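Local coordinates for peptidase (Yersinia bercovieri, PDB 5NYW), which is of unknown function but, as a proteasome-like ancestral beta-subunit of the Ntn-hydrolase superfamily, probably acts as a peptidase within a large multimer, at residues E89-R92 with E93-R97; P156-D159 with R160-Y164; Y164-P167 with L168-M172. All coordinates share one frame; numbering follows the deposited sequence.

Contact 1 of 3, residues E89-R92 with E93-R97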
loop_
_atom_site.group_PDB
_atom_site.type_symbol
_atom_site.label_atom_id
_atom_site.label_comp_id
_atom_site.label_asym_id
_atom_site.label_seq_id
_atom_site.Cartn_x
_atom_site.Cartn_y
_atom_site.Cartn_z
ATOM N N GLU L 89 -20.018 16.978 -8.715
ATOM C CA GLU L 89 -18.773 16.717 -9.429
ATOM C C GLU L 89 -17.937 17.984 -9.523
ATOM O O GLU L 89 -16.713 17.941 -9.361
ATOM C CB GLU L 89 -19.048 16.153 -10.837
ATOM C CG GLU L 89 -19.653 14.758 -10.822
ATOM C CD GLU L 89 -20.157 14.304 -12.174
ATOM O OE1 GLU L 89 -20.038 15.084 -13.141
ATOM O OE2 GLU L 89 -20.712 13.180 -12.257
ATOM N N THR L 90 -18.599 19.115 -9.776
ATOM C CA THR L 90 -17.895 20.384 -9.915
ATOM C C THR L 90 -17.377 20.845 -8.532
ATOM O O THR L 90 -16.339 21.505 -8.445
ATOM C CB THR L 90 -18.788 21.475 -10.529
ATOM O OG1 THR L 90 -19.530 20.933 -11.621
ATOM C CG2 THR L 90 -17.940 22.647 -11.008
ATOM N N VAL L 91 -18.135 20.553 -7.471
ATOM C CA VAL L 91 -17.673 20.810 -6.106
ATOM C C VAL L 91 -16.388 20.044 -5.748
ATOM O O VAL L 91 -15.413 20.653 -5.294
ATOM C CB VAL L 91 -18.751 20.472 -5.068
ATOM C CG1 VAL L 91 -18.136 20.422 -3.695
ATOM C CG2 VAL L 91 -19.871 21.502 -5.115
ATOM N N ARG L 92 -16.376 18.729 -5.975
ATOM C CA ARG L 92 -15.191 17.896 -5.696
ATOM C C ARG L 92 -13.981 18.301 -6.547
ATOM O O ARG L 92 -12.855 18.329 -6.052
ATOM C CB ARG L 92 -15.493 16.402 -5.920
ATOM C CG ARG L 92 -16.343 15.757 -4.834
ATOM C CD ARG L 92 -16.520 14.217 -4.988
ATOM N NE ARG L 92 -17.322 13.805 -6.148
ATOM C CZ ARG L 92 -18.640 13.568 -6.105
ATOM N NH1 ARG L 92 -19.326 13.753 -4.972
ATOM N NH2 ARG L 92 -19.291 13.184 -7.201
ATOM N N GLU L 93 -14.223 18.622 -7.816
ATOM C CA GLU L 93 -13.171 19.051 -8.740
ATOM C C GLU L 93 -12.427 20.290 -8.253
ATOM O O GLU L 93 -11.197 20.355 -8.294
ATOM C CB GLU L 93 -13.770 19.346 -10.113
ATOM C CG GLU L 93 -12.802 19.978 -11.080
ATOM C CD GLU L 93 -13.485 20.461 -12.354
ATOM O OE1 GLU L 93 -12.796 21.033 -13.219
ATOM O OE2 GLU L 93 -14.716 20.300 -12.486
ATOM N N VAL L 94 -13.193 21.296 -7.843
ATOM C CA VAL L 94 -12.628 22.551 -7.376
ATOM C C VAL L 94 -11.914 22.408 -6.025
ATOM O O VAL L 94 -10.806 22.914 -5.858
ATOM C CB VAL L 94 -13.717 23.614 -7.286
ATOM C CG1 VAL L 94 -13.211 24.853 -6.561
ATOM C CG2 VAL L 94 -14.209 23.936 -8.689
ATOM N N ILE L 95 -12.513 21.684 -5.080
ATOM C CA ILE L 95 -11.881 21.508 -3.771
ATOM C C ILE L 95 -10.567 20.726 -3.849
ATOM O O ILE L 95 -9.553 21.138 -3.271
ATOM C CB ILE L 95 -12.825 20.799 -2.786
ATOM C CG1 ILE L 95 -13.946 21.748 -2.391
ATOM C CG2 ILE L 95 -12.082 20.371 -1.527
ATOM C CD1 ILE L 95 -14.936 21.150 -1.430
ATOM N N ASN L 96 -10.569 19.634 -4.603
ATOM C CA ASN L 96 -9.370 18.823 -4.747
ATOM C C ASN L 96 -8.272 19.581 -5.483
ATOM O O ASN L 96 -7.085 19.385 -5.209
ATOM C CB ASN L 96 -9.691 17.503 -5.444
ATOM C CG ASN L 96 -10.476 16.557 -4.547
ATOM O OD1 ASN L 96 -10.654 16.817 -3.350
ATOM N ND2 ASN L 96 -10.916 15.440 -5.109
ATOM N N ARG L 97 -8.667 20.428 -6.430
ATOM C CA ARG L 97 -7.698 21.252 -7.151
ATOM C C ARG L 97 -7.067 22.282 -6.201
ATOM O O ARG L 97 -5.845 22.380 -6.125
ATOM C CB ARG L 97 -8.359 21.973 -8.336
ATOM C CG ARG L 97 -7.423 22.898 -9.102
ATOM C CD ARG L 97 -8.200 23.887 -9.976
ATOM N NE ARG L 97 -8.886 24.882 -9.146
ATOM C CZ ARG L 97 -9.767 25.782 -9.581
ATOM N NH1 ARG L 97 -10.089 25.837 -10.865
ATOM N NH2 ARG L 97 -10.318 26.642 -8.726
#
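Val91 and Ile95 stand side by side and point the same way, CG1 of Val91 lying 4.0 Å from CD1 of Ile95. CG1 of Ile95 is anti to its carbonyl carbon (chi1 -71°), which lays it beside its own backbone N, back toward the preceding turn, 3.4 Å from the O of Val91. Ile95 N donates to Val91 O at 3.1 Å. One residue earlier, Val94 N gives its hydrogen to Thr90 O, while CG2 of Val94 rests 3.2 Å from that Thr90 oxygen. Asn96 N bonds to Arg92 O at 3.0 Å, and the amide carbon CG of Asn96 comes 3.3 Å from the same Arg92 O. Glu93 N completes the set with Glu89 O.

Farther out, the polar ends are held by other parts of the chain. The extended Glu93 side chain forms a salt bridge through OE1 with Arg65, and Arg92, bent at its third torsion, donates from NH1 to the O of Gln133. Thr90 turns its hydroxyl to Leu86 O. Val91 packs on Ile58 and on Cys112 and Leu114, and Val94 on Leu61. This is the i to i+4 bonding of an alpha-helix, one face of which is apolar and laid against helix 52-65 and strand 112-120 in the layered alpha-beta-beta-alpha sandwich of the proteasome beta-subunit fold.

Contact 2 of 3, residues P156-D159 with R160-Y164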
loop_
_atom_site.group_PDB
_atom_site.type_symbol
_atom_site.label_atom_id
_atom_site.label_comp_id
_atom_site.label_asym_id
_atom_site.label_seq_id
_atom_site.Cartn_x
_atom_site.Cartn_y
_atom_site.Cartn_z
ATOM N N PRO L 156 -36.311 29.660 13.514
ATOM C CA PRO L 156 -37.549 29.595 14.306
ATOM C C PRO L 156 -38.795 30.125 13.606
ATOM O O PRO L 156 -39.875 29.582 13.834
ATOM C CB PRO L 156 -37.220 30.438 15.533
ATOM C CG PRO L 156 -35.756 30.262 15.715
ATOM C CD PRO L 156 -35.206 30.233 14.314
ATOM N N ILE L 157 -38.666 31.198 12.834
ATOM C CA ILE L 157 -39.816 31.729 12.143
ATOM C C ILE L 157 -40.237 30.795 10.999
ATOM O O ILE L 157 -41.433 30.641 10.727
ATOM C CB ILE L 157 -39.554 33.140 11.617
ATOM C CG1 ILE L 157 -40.841 33.722 11.049
ATOM C CG2 ILE L 157 -38.443 33.129 10.586
ATOM C CD1 ILE L 157 -41.995 33.721 12.050
ATOM N N ILE L 158 -39.269 30.157 10.345
ATOM C CA ILE L 158 -39.585 29.250 9.239
ATOM C C ILE L 158 -40.344 28.042 9.763
ATOM O O ILE L 158 -41.342 27.637 9.194
ATOM C CB ILE L 158 -38.323 28.784 8.489
ATOM C CG1 ILE L 158 -37.643 29.968 7.820
ATOM C CG2 ILE L 158 -38.672 27.800 7.398
ATOM C CD1 ILE L 158 -36.336 29.612 7.216
ATOM N N ASP L 159 -39.888 27.488 10.875
ATOM C CA ASP L 159 -40.571 26.358 11.483
ATOM C C ASP L 159 -41.974 26.725 11.947
ATOM O O ASP L 159 -42.845 25.861 12.027
ATOM C CB ASP L 159 -39.756 25.809 12.648
ATOM C CG ASP L 159 -38.526 25.032 12.192
ATOM O OD1 ASP L 159 -38.549 24.492 11.061
ATOM O OD2 ASP L 159 -37.532 24.991 12.959
ATOM N N ARG L 160 -42.210 27.993 12.275
ATOM C CA ARG L 160 -43.520 28.378 12.817
ATOM C C ARG L 160 -44.607 28.560 11.764
ATOM O O ARG L 160 -45.762 28.205 12.005
ATOM C CB ARG L 160 -43.414 29.687 13.602
ATOM C CG ARG L 160 -42.812 29.567 14.980
ATOM C CD ARG L 160 -42.832 30.921 15.681
ATOM N NE ARG L 160 -42.154 30.886 16.972
ATOM C CZ ARG L 160 -42.726 30.490 18.107
ATOM N NH1 ARG L 160 -43.998 30.106 18.109
ATOM N NH2 ARG L 160 -42.026 30.483 19.240
ATOM N N VAL L 161 -44.233 29.082 10.594
ATOM C CA VAL L 161 -45.235 29.501 9.625
ATOM C C VAL L 161 -45.153 28.821 8.251
ATOM O O VAL L 161 -46.145 28.790 7.527
ATOM C CB VAL L 161 -45.183 31.033 9.418
ATOM C CG1 VAL L 161 -45.196 31.753 10.744
ATOM C CG2 VAL L 161 -43.959 31.425 8.648
ATOM N N LEU L 162 -44.012 28.239 7.897
ATOM C CA LEU L 162 -43.884 27.652 6.561
ATOM C C LEU L 162 -44.276 26.178 6.572
ATOM O O LEU L 162 -43.904 25.426 7.478
ATOM C CB LEU L 162 -42.453 27.797 6.006
ATOM C CG LEU L 162 -42.279 27.431 4.510
ATOM C CD1 LEU L 162 -42.759 28.542 3.574
ATOM C CD2 LEU L 162 -40.856 27.017 4.134
ATOM N N SER L 163 -45.069 25.792 5.574
ATOM C CA SER L 163 -45.395 24.398 5.284
ATOM C C SER L 163 -45.457 24.271 3.769
ATOM O O SER L 163 -45.472 25.288 3.066
ATOM C CB SER L 163 -46.708 23.972 5.943
ATOM O OG SER L 163 -47.794 24.755 5.481
ATOM N N TYR L 164 -45.510 23.044 3.261
ATOM C CA TYR L 164 -45.495 22.802 1.810
ATOM C C TYR L 164 -46.597 23.566 1.066
ATOM O O TYR L 164 -46.445 23.921 -0.107
ATOM C CB TYR L 164 -45.615 21.296 1.539
ATOM C CG TYR L 164 -45.522 20.864 0.088
ATOM C CD1 TYR L 164 -44.313 20.925 -0.597
ATOM C CD2 TYR L 164 -46.643 20.368 -0.595
ATOM C CE1 TYR L 164 -44.217 20.511 -1.924
ATOM C CE2 TYR L 164 -46.558 19.966 -1.926
ATOM C CZ TYR L 164 -45.340 20.037 -2.584
ATOM O OH TYR L 164 -45.233 19.630 -3.901
HETATM O O HOH W 1 -45.461 25.283 10.062
#
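Ile158 meets Leu162 on the tight side of this last helical turn: the two side chains run side by side, with CG2 of Ile158 4.0 Å from CD2 of Leu162. Their backbones are joined across the turn, Leu162 N giving its hydrogen to Ile158 O at 3.0 Å. Next to them Ile157 meets Val161 at a slant, CD1 of Ile157 reaching CG1 of Val161 at 4.0 Å; CG1 of Ile157 is anti to the backbone N (chi1 -173°), which carries the chain forward along the helix. Ile158 and Leu162 both press on Tyr145, and Ser178 and Ala171 of helix 168-185 lie against this face. Asp159 OD1 bonds to Tyr145 OH, tying the helix back to strand 145-149.

The other side is looser. Arg160 N is shared weakly between Pro156 O and Ile157 O, and the arginine chain runs extended past Pro156 O, its CG 3.2 Å from that oxygen. Its NH2 then makes a salt bridge with Asp180 of a neighbouring subunit. A water donates to Leu162 O at 3.0 Å and weakly to Asp159 O. The arrangement is the C-terminal end of a short helix, where Leu162 leaves helical geometry, at a subunit interface of the proteasome-like assembly.

Contact 3 of 3, residues Y164-P167 with L168-M172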
loop_
_atom_site.group_PDB
_atom_site.type_symbol
_atom_site.label_atom_id
_atom_site.label_comp_id
_atom_site.label_asym_id
_atom_site.label_seq_id
_atom_site.Cartn_x
_atom_site.Cartn_y
_atom_site.Cartn_z
ATOM N N TYR L 164 -45.510 23.044 3.261
ATOM C CA TYR L 164 -45.495 22.802 1.810
ATOM C C TYR L 164 -46.597 23.566 1.066
ATOM O O TYR L 164 -46.445 23.921 -0.107
ATOM C CB TYR L 164 -45.615 21.296 1.539
ATOM C CG TYR L 164 -45.522 20.864 0.088
ATOM C CD1 TYR L 164 -44.313 20.925 -0.597
ATOM C CD2 TYR L 164 -46.643 20.368 -0.595
ATOM C CE1 TYR L 164 -44.217 20.511 -1.924
ATOM C CE2 TYR L 164 -46.558 19.966 -1.926
ATOM C CZ TYR L 164 -45.340 20.037 -2.584
ATOM O OH TYR L 164 -45.233 19.630 -3.901
ATOM N N ASP L 165 -47.700 23.837 1.759
ATOM C CA ASP L 165 -48.865 24.457 1.126
ATOM C C ASP L 165 -48.945 25.973 1.290
ATOM O O ASP L 165 -49.894 26.587 0.819
ATOM C CB ASP L 165 -50.140 23.825 1.684
ATOM C CG ASP L 165 -50.331 22.399 1.214
ATOM O OD1 ASP L 165 -50.206 22.146 -0.005
ATOM O OD2 ASP L 165 -50.589 21.529 2.071
ATOM N N THR L 166 -47.947 26.577 1.926
ATOM C CA THR L 166 -47.886 28.027 2.047
ATOM C C THR L 166 -47.805 28.631 0.657
ATOM O O THR L 166 -46.956 28.247 -0.137
ATOM C CB THR L 166 -46.642 28.498 2.876
ATOM O OG1 THR L 166 -46.691 27.963 4.202
ATOM C CG2 THR L 166 -46.560 30.023 2.962
ATOM N N PRO L 167 -48.686 29.584 0.354
ATOM C CA PRO L 167 -48.635 30.290 -0.932
ATOM C C PRO L 167 -47.318 31.059 -1.105
ATOM O O PRO L 167 -46.710 31.434 -0.098
ATOM C CB PRO L 167 -49.834 31.247 -0.864
ATOM C CG PRO L 167 -50.268 31.256 0.558
ATOM C CD PRO L 167 -49.878 29.937 1.138
ATOM N N LEU L 168 -46.876 31.254 -2.347
ATOM C CA LEU L 168 -45.585 31.884 -2.625
ATOM C C LEU L 168 -45.341 33.234 -1.953
ATOM O O LEU L 168 -44.248 33.461 -1.437
ATOM C CB LEU L 168 -45.366 32.051 -4.130
ATOM C CG LEU L 168 -44.634 30.926 -4.861
ATOM C CD1 LEU L 168 -45.040 29.569 -4.345
ATOM C CD2 LEU L 168 -44.849 31.025 -6.363
ATOM N N ASP L 169 -46.317 34.137 -1.966
ATOM C CA ASP L 169 -46.072 35.461 -1.388
ATOM C C ASP L 169 -45.803 35.373 0.107
ATOM O O ASP L 169 -44.952 36.094 0.631
ATOM C CB ASP L 169 -47.227 36.407 -1.662
ATOM C CG ASP L 169 -47.209 36.932 -3.072
ATOM O OD1 ASP L 169 -46.350 36.479 -3.859
ATOM O OD2 ASP L 169 -48.039 37.810 -3.389
ATOM N N GLN L 170 -46.491 34.460 0.783
ATOM C CA GLN L 170 -46.267 34.276 2.202
ATOM C C GLN L 170 -44.910 33.618 2.453
ATOM O O GLN L 170 -44.280 33.869 3.483
ATOM C CB GLN L 170 -47.377 33.434 2.825
ATOM C CG GLN L 170 -48.739 34.087 2.865
ATOM C CD GLN L 170 -49.700 33.289 3.725
ATOM O OE1 GLN L 170 -49.404 32.161 4.123
ATOM N NE2 GLN L 170 -50.848 33.877 4.037
ATOM N N ALA L 171 -44.474 32.756 1.537
ATOM C CA ALA L 171 -43.149 32.142 1.651
ATOM C C ALA L 171 -42.037 33.174 1.528
ATOM O O ALA L 171 -41.073 33.177 2.291
ATOM C CB ALA L 171 -42.975 31.082 0.615
ATOM N N MET L 172 -42.179 34.069 0.568
ATOM C CA MET L 172 -41.189 35.111 0.422
ATOM C C MET L 172 -41.219 36.024 1.648
ATOM O O MET L 172 -40.162 36.406 2.157
ATOM C CB MET L 172 -41.428 35.918 -0.852
ATOM C CG MET L 172 -40.423 37.062 -1.012
ATOM S SD MET L 172 -38.690 36.512 -0.922
ATOM C CE MET L 172 -38.526 35.639 -2.470
#
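Thr166 and Gln170 cross at an angle, the methyl CG2 of the threonine meeting CB of the glutamine at 3.5 Å. With chi1 at -60° the methyl is anti to the backbone N of Thr166 and faces the first turn of the helix, where CG2 also sits 3.7 Å from Ala171 N. OG1, the other branch, accepts the N-H of Ser163 and closes the short loop that precedes the helix.

The same glutamine runs at a slant to Pro167. Gln170 keeps CG anti to its carbonyl carbon and is extended from there, which takes its amide toward the CG-CD corner of the proline ring: CD of Gln170 comes 3.8 Å from CG of Pro167, and OE1 of Gln170 lies 3.8 Å from CD of Pro167. OE1 is also 3.7 Å from CG2 of Thr166, and the amide oxygen thus borders both residues through carbon contacts. On the interface side, Gln170 packs on Phe233 of a neighbouring subunit.

Pro167 occupies the N-cap position. Its O receives Ala171 N at 3.1 Å, and this bond starts the helical pattern. On the side facing strands 193-199 and 2-7, Leu168 settles on Ile197 and Ser10, while Ala171 packs on Met6 and Leu8.

Chemically, the join is one backbone bond plus carbon contacts. Pro167 contributes its carbonyl as the acceptor and its ring as an apolar surface, while the threonine methyl and the glutamine stem pack against one side of the first turn.

In the fold
From the N terminus, the chain first reaches contact 1, a local turn within helix 80-98, which packs with helix 52-65 on the five-stranded sheet. It then runs through strands 112-120 to 145-149 before contact 2, the last turn of helix 155-161. Neither closes a loop. Contact 3 follows at once: it shares Tyr164 with contact 2 and joins the 162-167 loop to helix 168-185, so the two are consecutive and do not nest or cross. Their centres lie 10 Å apart, with Leu162 touching Ala171, and both meet the same neighbouring subunit. Contact 1, its centre about 34 Å from that of contact 2, lies across the chain's centre, on the other helical layer.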